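Local structure of ferrous iron uptake transporter protein B (Streptococcus thermophilus, 3TAH) at residues A[71-76]-A[209-214]; A[75-80]-A[198-203]; A[183-188]-A[204-209]. The protein probably drives GTP-dependent uptake of ferrous iron across the cell membrane, this chain being its N-terminal cytosolic part with the GTP-binding G domain and a helical domain. The protein carries 1 engineered substitution. All blocks are in the same frame, centred on the assembly; numbering follows the deposited sequence.

In the fold
Interactions 1 and 2 join the two domains of the chain, the G domain through its helix 67-77 and the helical domain through helices 210-215 and 198-206; their centres lie about 8 Å apart. R73 of interaction 1 rests on F200 of interaction 2, CG to CZ 3.8 Å. Interaction 3 is internal to the helical domain, about 14 Å from interaction 1 and 13 Å from interaction 2 (centres), and shares D209 with interaction 1; A202 CA packs on I185 CG2 at 3.7 Å. None touches the bound nucleotide, but the side chain of R73 is about 9 Å from that of L56, a predicted GTP-site residue.

Interaction 1: A[71-76]-A[209-214]; sequences VARDYL and DSLVEA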
# COMPACT_ATOMS: atom_id res chain seq x y z
N VAL A 71 -9.04 7.71 -5.99
CA VAL A 71 -7.91 8.40 -6.62
C VAL A 71 -6.61 7.65 -6.35
O VAL A 71 -5.83 7.41 -7.27
CB VAL A 71 -7.83 9.89 -6.19
CG1 VAL A 71 -6.40 10.47 -6.30
CG2 VAL A 71 -8.83 10.69 -7.03
N ALA A 72 -6.39 7.26 -5.10
CA ALA A 72 -5.15 6.57 -4.73
C ALA A 72 -5.03 5.24 -5.48
O ALA A 72 -4.00 4.94 -6.10
CB ALA A 72 -5.06 6.36 -3.23
N ARG A 73 -6.10 4.45 -5.45
CA ARG A 73 -6.11 3.16 -6.13
C ARG A 73 -5.84 3.27 -7.63
O ARG A 73 -4.94 2.58 -8.15
CB ARG A 73 -7.44 2.44 -5.91
CG ARG A 73 -7.46 1.05 -6.47
CD ARG A 73 -8.86 0.53 -6.65
NE ARG A 73 -9.54 0.29 -5.38
CZ ARG A 73 -10.63 -0.47 -5.23
NH1 ARG A 73 -11.17 -1.09 -6.28
NH2 ARG A 73 -11.17 -0.61 -4.03
N ASP A 74 -6.61 4.10 -8.32
CA ASP A 74 -6.48 4.26 -9.78
C ASP A 74 -5.06 4.68 -10.15
O ASP A 74 -4.48 4.15 -11.10
CB ASP A 74 -7.48 5.28 -10.35
CG ASP A 74 -8.92 4.82 -10.24
OD1 ASP A 74 -9.17 3.61 -10.00
OD2 ASP A 74 -9.83 5.66 -10.38
N TYR A 75 -4.51 5.62 -9.40
CA TYR A 75 -3.16 6.05 -9.67
C TYR A 75 -2.16 4.91 -9.48
O TYR A 75 -1.32 4.65 -10.36
CB TYR A 75 -2.77 7.21 -8.77
CG TYR A 75 -1.34 7.58 -9.00
CD1 TYR A 75 -0.96 8.30 -10.13
CD2 TYR A 75 -0.35 7.20 -8.10
CE1 TYR A 75 0.37 8.64 -10.35
CE2 TYR A 75 0.97 7.53 -8.31
CZ TYR A 75 1.32 8.25 -9.43
OH TYR A 75 2.64 8.58 -9.63
N LEU A 76 -2.25 4.21 -8.36
CA LEU A 76 -1.30 3.11 -8.10
C LEU A 76 -1.43 1.93 -9.07
O LEU A 76 -0.43 1.31 -9.41
CB LEU A 76 -1.40 2.63 -6.65
CG LEU A 76 -0.97 3.69 -5.63
CD1 LEU A 76 -1.24 3.18 -4.23
CD2 LEU A 76 0.53 4.08 -5.81
N ASP A 209 -15.30 -6.49 -4.26
CA ASP A 209 -15.11 -5.08 -4.50
C ASP A 209 -15.90 -4.63 -5.73
O ASP A 209 -15.66 -5.10 -6.84
CB ASP A 209 -13.63 -4.79 -4.70
CG ASP A 209 -13.35 -3.31 -4.78
OD1 ASP A 209 -13.14 -2.69 -3.71
OD2 ASP A 209 -13.34 -2.78 -5.91
N SER A 210 -16.84 -3.72 -5.52
CA SER A 210 -17.75 -3.31 -6.58
C SER A 210 -17.06 -2.56 -7.73
O SER A 210 -17.50 -2.66 -8.86
CB SER A 210 -18.91 -2.50 -5.99
OG SER A 210 -18.42 -1.39 -5.28
N LEU A 211 -15.98 -1.83 -7.44
CA LEU A 211 -15.23 -1.12 -8.49
C LEU A 211 -14.49 -2.06 -9.43
O LEU A 211 -14.53 -1.89 -10.65
CB LEU A 211 -14.24 -0.13 -7.89
CG LEU A 211 -14.77 1.17 -7.29
CD1 LEU A 211 -13.64 1.88 -6.54
CD2 LEU A 211 -15.35 2.06 -8.37
N VAL A 212 -13.80 -3.05 -8.87
CA VAL A 212 -13.08 -4.04 -9.68
C VAL A 212 -14.08 -4.85 -10.49
O VAL A 212 -13.85 -5.10 -11.69
CB VAL A 212 -12.14 -4.92 -8.83
CG1 VAL A 212 -11.66 -6.14 -9.59
CG2 VAL A 212 -10.93 -4.09 -8.33
N GLU A 213 -15.19 -5.24 -9.88
CA GLU A 213 -16.21 -6.04 -10.59
C GLU A 213 -16.80 -5.29 -11.79
O GLU A 213 -17.02 -5.87 -12.85
CB GLU A 213 -17.33 -6.44 -9.65
CG GLU A 213 -16.88 -7.47 -8.64
CD GLU A 213 -17.89 -7.77 -7.57
OE1 GLU A 213 -18.86 -7.01 -7.41
OE2 GLU A 213 -17.71 -8.78 -6.87
N ALA A 214 -17.05 -4.00 -11.60
CA ALA A 214 -17.57 -3.16 -12.68
C ALA A 214 -16.53 -2.89 -13.76
O ALA A 214 -16.89 -2.76 -14.92
CB ALA A 214 -18.10 -1.85 -12.09
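R73 and D209 form a two-pronged, end-on salt bridge between the G domain and the helical domain. NH1 donates to OD2 at 2.8 Å, almost straight at 176°, and NH2 donates to OD1 at 2.9 Å. Both oxygens lie close to the guanidinium plane, yet the carboxylate is turned 45° against it: NH2 reaches OD1 on its syn side but out of plane, and NH1 comes to OD2 from above the plane. OD2 also accepts, on its anti lone pair, from V212 N at 3.0 Å, which is consistent with the carboxylate being held at that angle; D209 is the N-cap of helix 210-215. OD2 thus holds two donors, one from each domain. R73 leaves helix 67-77 with CG anti to its own N and bends at chi3 (-68°), which swings the guanidinium onto the cap. NH2 has a second acceptor in M62 O. The side chains of 209-214 that pack round these bonds are apolar. L211 lays CD1 over one guanidinium face, toward the rim and 3.8 Å above the plane, while its CB stands 3.6 Å from NH1. V212 CG2 approaches the same nitrogen obliquely at 3.6 Å. Outside the two segments, P64 touches D209 and L211, and the lysine K204 lies against R73 and D209. R73 and D209 are buried, and the charges answer each other, with V212 N and M62 O as further partners; the helix N-terminus and the arginine would both be expected to stabilise D209 as an anion, coupling the start of helix 210-215 to helix 67-77.

Interaction 2: A[75-80]-A[198-203]; sequences YLLSQR and ARFYAI
L77, near the C-terminal end of helix 67-77, sets CD1 over the F200 ring and CD2 against both F200 and Y201 of helix 198-206. The leucine is modelled in two conformations, and in the one described here the two methyls meet the aromatics in different ways. CD1 sits over the centre of the F200 ring in a CH-pi contact, 4.1 Å from the centroid and 11° off the ring normal. CD2 reaches F200 CE2 and Y201 OH, an approach so close that it is uncertain and holds for this conformer alone; it comes to the tyrosine ring obliquely, CZ lying 3.6 Å away. The F200 side chain stands about perpendicular to that of L77: with CG anti to the backbone N (chi1 177°) the ring is carried across to the leucine, and chi2 of 91° turns its face to CD1. Y201, one residue on, differs, with CG anti to its carbonyl carbon; the tyrosine comes from the direction opposite to L77, and its hydroxyl ends beside CG and CD2 of the leucine. The contact belongs to the seam between the P-loop GTPase fold, of which helix 67-77 is part, and the FeoB helical domain, where helix 198-206 also packs on helix 176-189. Beyond L77 the chain turns away: S78 OG donates to Y75 O at 2.7 Å, an oxygen that also accepts from S78 N, and Q79 takes positive phi. At the margin of the apolar patch a water lies 2.6 Å from Y201 OH and makes a long, weak bond to L77 O, linking the tyrosine hydroxyl loosely to the L77 carbonyl.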
# COMPACT_ATOMS: atom_id res chain seq x y z
N TYR A 75 -4.51 5.62 -9.40
CA TYR A 75 -3.16 6.05 -9.67
C TYR A 75 -2.16 4.91 -9.48
O TYR A 75 -1.32 4.65 -10.36
CB TYR A 75 -2.77 7.21 -8.77
CG TYR A 75 -1.34 7.58 -9.00
CD1 TYR A 75 -0.96 8.30 -10.13
CD2 TYR A 75 -0.35 7.20 -8.10
CE1 TYR A 75 0.37 8.64 -10.35
CE2 TYR A 75 0.97 7.53 -8.31
CZ TYR A 75 1.32 8.25 -9.43
OH TYR A 75 2.64 8.58 -9.63
N LEU A 76 -2.25 4.21 -8.36
CA LEU A 76 -1.30 3.11 -8.10
C LEU A 76 -1.43 1.93 -9.07
O LEU A 76 -0.43 1.31 -9.41
CB LEU A 76 -1.40 2.63 -6.65
CG LEU A 76 -0.97 3.69 -5.63
CD1 LEU A 76 -1.24 3.18 -4.23
CD2 LEU A 76 0.53 4.08 -5.81
N LEU A 77 -2.66 1.63 -9.50
CA LEU A 77 -2.89 0.57 -10.49
C LEU A 77 -2.56 0.99 -11.93
O LEU A 77 -2.47 0.14 -12.80
CB LEU A 77 -4.34 0.07 -10.42
CG LEU A 77 -4.56 -1.10 -9.46
CD1 LEU A 77 -3.84 -0.87 -8.13
CD2 LEU A 77 -6.04 -1.38 -9.26
N SER A 78 -2.36 2.28 -12.17
CA SER A 78 -2.02 2.79 -13.52
C SER A 78 -0.57 2.49 -13.91
O SER A 78 -0.18 2.69 -15.06
CB SER A 78 -2.24 4.31 -13.62
OG SER A 78 -1.21 5.06 -12.99
N GLN A 79 0.23 2.02 -12.96
CA GLN A 79 1.63 1.71 -13.17
C GLN A 79 2.46 2.94 -13.62
O GLN A 79 3.44 2.78 -14.34
CB GLN A 79 1.79 0.52 -14.14
CG GLN A 79 0.82 -0.66 -13.87
CD GLN A 79 1.22 -1.95 -14.58
OE1 GLN A 79 0.47 -2.48 -15.42
NE2 GLN A 79 2.41 -2.45 -14.26
N ARG A 80 2.07 4.14 -13.20
CA ARG A 80 2.84 5.37 -13.45
C ARG A 80 3.87 5.62 -12.34
O ARG A 80 4.88 6.29 -12.58
CB ARG A 80 1.93 6.59 -13.57
N ALA A 198 -1.80 -8.64 -10.23
CA ALA A 198 -2.79 -9.72 -10.28
C ALA A 198 -3.32 -10.06 -8.90
O ALA A 198 -4.52 -10.27 -8.74
CB ALA A 198 -2.23 -10.98 -10.95
N ARG A 199 -2.44 -10.10 -7.91
CA ARG A 199 -2.84 -10.42 -6.53
C ARG A 199 -3.79 -9.37 -5.94
O ARG A 199 -4.74 -9.73 -5.24
CB ARG A 199 -1.60 -10.61 -5.65
CG ARG A 199 -1.91 -11.17 -4.30
CD ARG A 199 -0.63 -11.54 -3.57
NE ARG A 199 -0.94 -11.89 -2.20
CZ ARG A 199 -1.32 -13.09 -1.76
NH1 ARG A 199 -1.45 -14.14 -2.56
NH2 ARG A 199 -1.58 -13.24 -0.46
N PHE A 200 -3.53 -8.09 -6.22
CA PHE A 200 -4.42 -7.00 -5.80
C PHE A 200 -5.83 -7.25 -6.34
O PHE A 200 -6.81 -7.15 -5.61
CB PHE A 200 -3.94 -5.63 -6.31
CG PHE A 200 -4.86 -4.52 -5.95
CD1 PHE A 200 -4.68 -3.81 -4.78
CD2 PHE A 200 -5.91 -4.16 -6.79
CE1 PHE A 200 -5.54 -2.79 -4.43
CE2 PHE A 200 -6.77 -3.13 -6.44
CZ PHE A 200 -6.57 -2.45 -5.26
N TYR A 201 -5.91 -7.55 -7.63
CA TYR A 201 -7.20 -7.80 -8.26
C TYR A 201 -7.85 -9.07 -7.74
O TYR A 201 -9.06 -9.10 -7.53
CB TYR A 201 -7.06 -7.87 -9.78
CG TYR A 201 -6.84 -6.53 -10.41
CD1 TYR A 201 -7.87 -5.60 -10.48
CD2 TYR A 201 -5.61 -6.19 -10.96
CE1 TYR A 201 -7.68 -4.36 -11.06
CE2 TYR A 201 -5.42 -4.95 -11.55
CZ TYR A 201 -6.46 -4.05 -11.60
OH TYR A 201 -6.26 -2.81 -12.17
N ALA A 202 -7.06 -10.13 -7.54
CA ALA A 202 -7.61 -11.39 -7.04
C ALA A 202 -8.25 -11.21 -5.65
O ALA A 202 -9.34 -11.71 -5.39
CB ALA A 202 -6.55 -12.48 -7.03
N ILE A 203 -7.57 -10.48 -4.77
CA ILE A 203 -8.08 -10.24 -3.42
C ILE A 203 -9.33 -9.37 -3.47
O ILE A 203 -10.30 -9.64 -2.76
CB ILE A 203 -7.02 -9.62 -2.50
CG1 ILE A 203 -5.91 -10.63 -2.24
CG2 ILE A 203 -7.65 -9.21 -1.14
CD1 ILE A 203 -4.67 -10.04 -1.64
O HOH W 1 -4.40 -2.44 -13.91

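Interaction 3: A[183-188]-A[204-209]; sequences SQILEV and KLFEQD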
# COMPACT_ATOMS: atom_id res chain seq x y z
N SER A 183 -5.09 -18.16 -5.19
CA SER A 183 -4.51 -18.97 -6.28
C SER A 183 -5.53 -19.39 -7.35
O SER A 183 -5.22 -19.32 -8.54
CB SER A 183 -3.82 -20.22 -5.72
OG SER A 183 -2.58 -19.86 -5.15
N GLN A 184 -6.70 -19.83 -6.92
CA GLN A 184 -7.77 -20.25 -7.87
C GLN A 184 -8.38 -19.07 -8.61
O GLN A 184 -8.70 -19.18 -9.80
CB GLN A 184 -8.81 -21.10 -7.15
CG GLN A 184 -8.23 -22.45 -6.77
CD GLN A 184 -9.09 -23.21 -5.79
OE1 GLN A 184 -10.29 -23.07 -5.80
NE2 GLN A 184 -8.46 -24.01 -4.94
N ILE A 185 -8.51 -17.93 -7.94
CA ILE A 185 -8.98 -16.71 -8.61
C ILE A 185 -7.94 -16.25 -9.64
O ILE A 185 -8.30 -15.86 -10.76
CB ILE A 185 -9.35 -15.59 -7.61
CG1 ILE A 185 -10.61 -16.00 -6.84
CG2 ILE A 185 -9.60 -14.28 -8.35
CD1 ILE A 185 -10.89 -15.11 -5.63
N LEU A 186 -6.66 -16.32 -9.29
CA LEU A 186 -5.58 -16.04 -10.25
C LEU A 186 -5.66 -16.95 -11.48
O LEU A 186 -5.50 -16.46 -12.60
CB LEU A 186 -4.20 -16.14 -9.59
CG LEU A 186 -3.82 -15.00 -8.64
CD1 LEU A 186 -2.56 -15.38 -7.83
CD2 LEU A 186 -3.64 -13.67 -9.41
N GLU A 187 -5.90 -18.24 -11.28
CA GLU A 187 -6.08 -19.18 -12.40
C GLU A 187 -7.26 -18.76 -13.27
O GLU A 187 -7.14 -18.75 -14.49
CB GLU A 187 -6.36 -20.62 -11.92
CG GLU A 187 -5.22 -21.31 -11.19
CD GLU A 187 -5.69 -22.49 -10.32
OE1 GLU A 187 -6.80 -23.05 -10.55
OE2 GLU A 187 -4.95 -22.88 -9.39
N VAL A 188 -8.38 -18.42 -12.65
CA VAL A 188 -9.56 -17.99 -13.39
C VAL A 188 -9.30 -16.68 -14.15
O VAL A 188 -9.78 -16.51 -15.27
CB VAL A 188 -10.78 -17.80 -12.47
N LYS A 204 -9.31 -8.33 -4.30
CA LYS A 204 -10.49 -7.48 -4.48
C LYS A 204 -11.70 -8.24 -5.00
O LYS A 204 -12.82 -8.01 -4.56
CB LYS A 204 -10.17 -6.32 -5.43
CG LYS A 204 -9.29 -5.26 -4.78
CD LYS A 204 -10.12 -4.29 -3.99
CE LYS A 204 -9.28 -3.46 -3.02
NZ LYS A 204 -8.79 -4.30 -1.89
N LEU A 205 -11.48 -9.15 -5.94
CA LEU A 205 -12.56 -9.97 -6.45
C LEU A 205 -13.12 -10.89 -5.37
O LEU A 205 -14.34 -11.07 -5.28
CB LEU A 205 -12.10 -10.80 -7.65
CG LEU A 205 -11.96 -9.95 -8.91
CD1 LEU A 205 -11.13 -10.69 -9.95
CD2 LEU A 205 -13.33 -9.56 -9.45
N PHE A 206 -12.22 -11.45 -4.57
CA PHE A 206 -12.62 -12.34 -3.50
C PHE A 206 -13.55 -11.62 -2.52
O PHE A 206 -14.59 -12.16 -2.12
CB PHE A 206 -11.42 -12.91 -2.74
CG PHE A 206 -11.80 -13.81 -1.60
CD1 PHE A 206 -12.11 -15.15 -1.82
CD2 PHE A 206 -11.88 -13.32 -0.30
CE1 PHE A 206 -12.47 -15.99 -0.76
CE2 PHE A 206 -12.25 -14.15 0.77
CZ PHE A 206 -12.54 -15.49 0.55
N GLU A 207 -13.20 -10.39 -2.17
CA GLU A 207 -13.99 -9.59 -1.24
C GLU A 207 -15.16 -8.82 -1.90
O GLU A 207 -15.81 -7.98 -1.25
CB GLU A 207 -13.08 -8.66 -0.44
CG GLU A 207 -12.57 -7.49 -1.23
CD GLU A 207 -11.37 -6.78 -0.61
OE1 GLU A 207 -10.94 -5.78 -1.22
OE2 GLU A 207 -10.87 -7.18 0.47
N GLN A 208 -15.42 -9.12 -3.16
CA GLN A 208 -16.51 -8.54 -3.96
C GLN A 208 -16.50 -7.02 -4.04
O GLN A 208 -17.53 -6.36 -3.93
CB GLN A 208 -17.84 -9.06 -3.47
CG GLN A 208 -17.96 -10.55 -3.74
CD GLN A 208 -18.72 -11.23 -2.68
OE1 GLN A 208 -19.89 -11.54 -2.85
NE2 GLN A 208 -18.06 -11.48 -1.55
N ASP A 209 -15.30 -6.49 -4.26
CA ASP A 209 -15.11 -5.08 -4.50
C ASP A 209 -15.90 -4.63 -5.73
O ASP A 209 -15.66 -5.10 -6.84
CB ASP A 209 -13.63 -4.79 -4.70
CG ASP A 209 -13.35 -3.31 -4.78
OD1 ASP A 209 -13.14 -2.69 -3.71
OD2 ASP A 209 -13.34 -2.78 -5.91
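Two neighbouring helices of the FeoB helical domain, 176-189 and 198-206, pack through I185, which points at L205 and F206 near the end of the second helix. The isoleucine divides its work between its two branches. Its CG1 arm lies anti to the carbonyl carbon and is extended at chi2 (167°), carrying CD1 to the base of F206, 3.7 Å from CB and 3.9 Å from CA. The same methyl is 4.0 Å from F206 CD1, at the edge of the ring and near its plane, so the phenyl face is not what receives it. CG2, the shorter branch, meets L205 CD1 more loosely at 4.2 Å. F206 crosses I185 at about a right angle, and its ring, with CG anti to the backbone N (chi1 179°), leads off from the interface toward T233 of helix 220-237 and toward A241 and V245 of helix 241-259. I185 in turn also touches I229 of helix 220-237, and all three contacting side chains are buried in this helical bundle. Directly after F206 the helix stops in a Schellman motif: Q208, the C-prime residue with positive phi, donates its N to L205 O at 3.1 Å, and D209 N returns to K204 O at 2.9 Å. A salt bridge also spans this turn: K204 NZ meets E207 OE1 at 2.7 Å on the syn side of that oxygen, 18° out of the carboxylate plane. L205 and K204 both lie against V212 of helix 210-215.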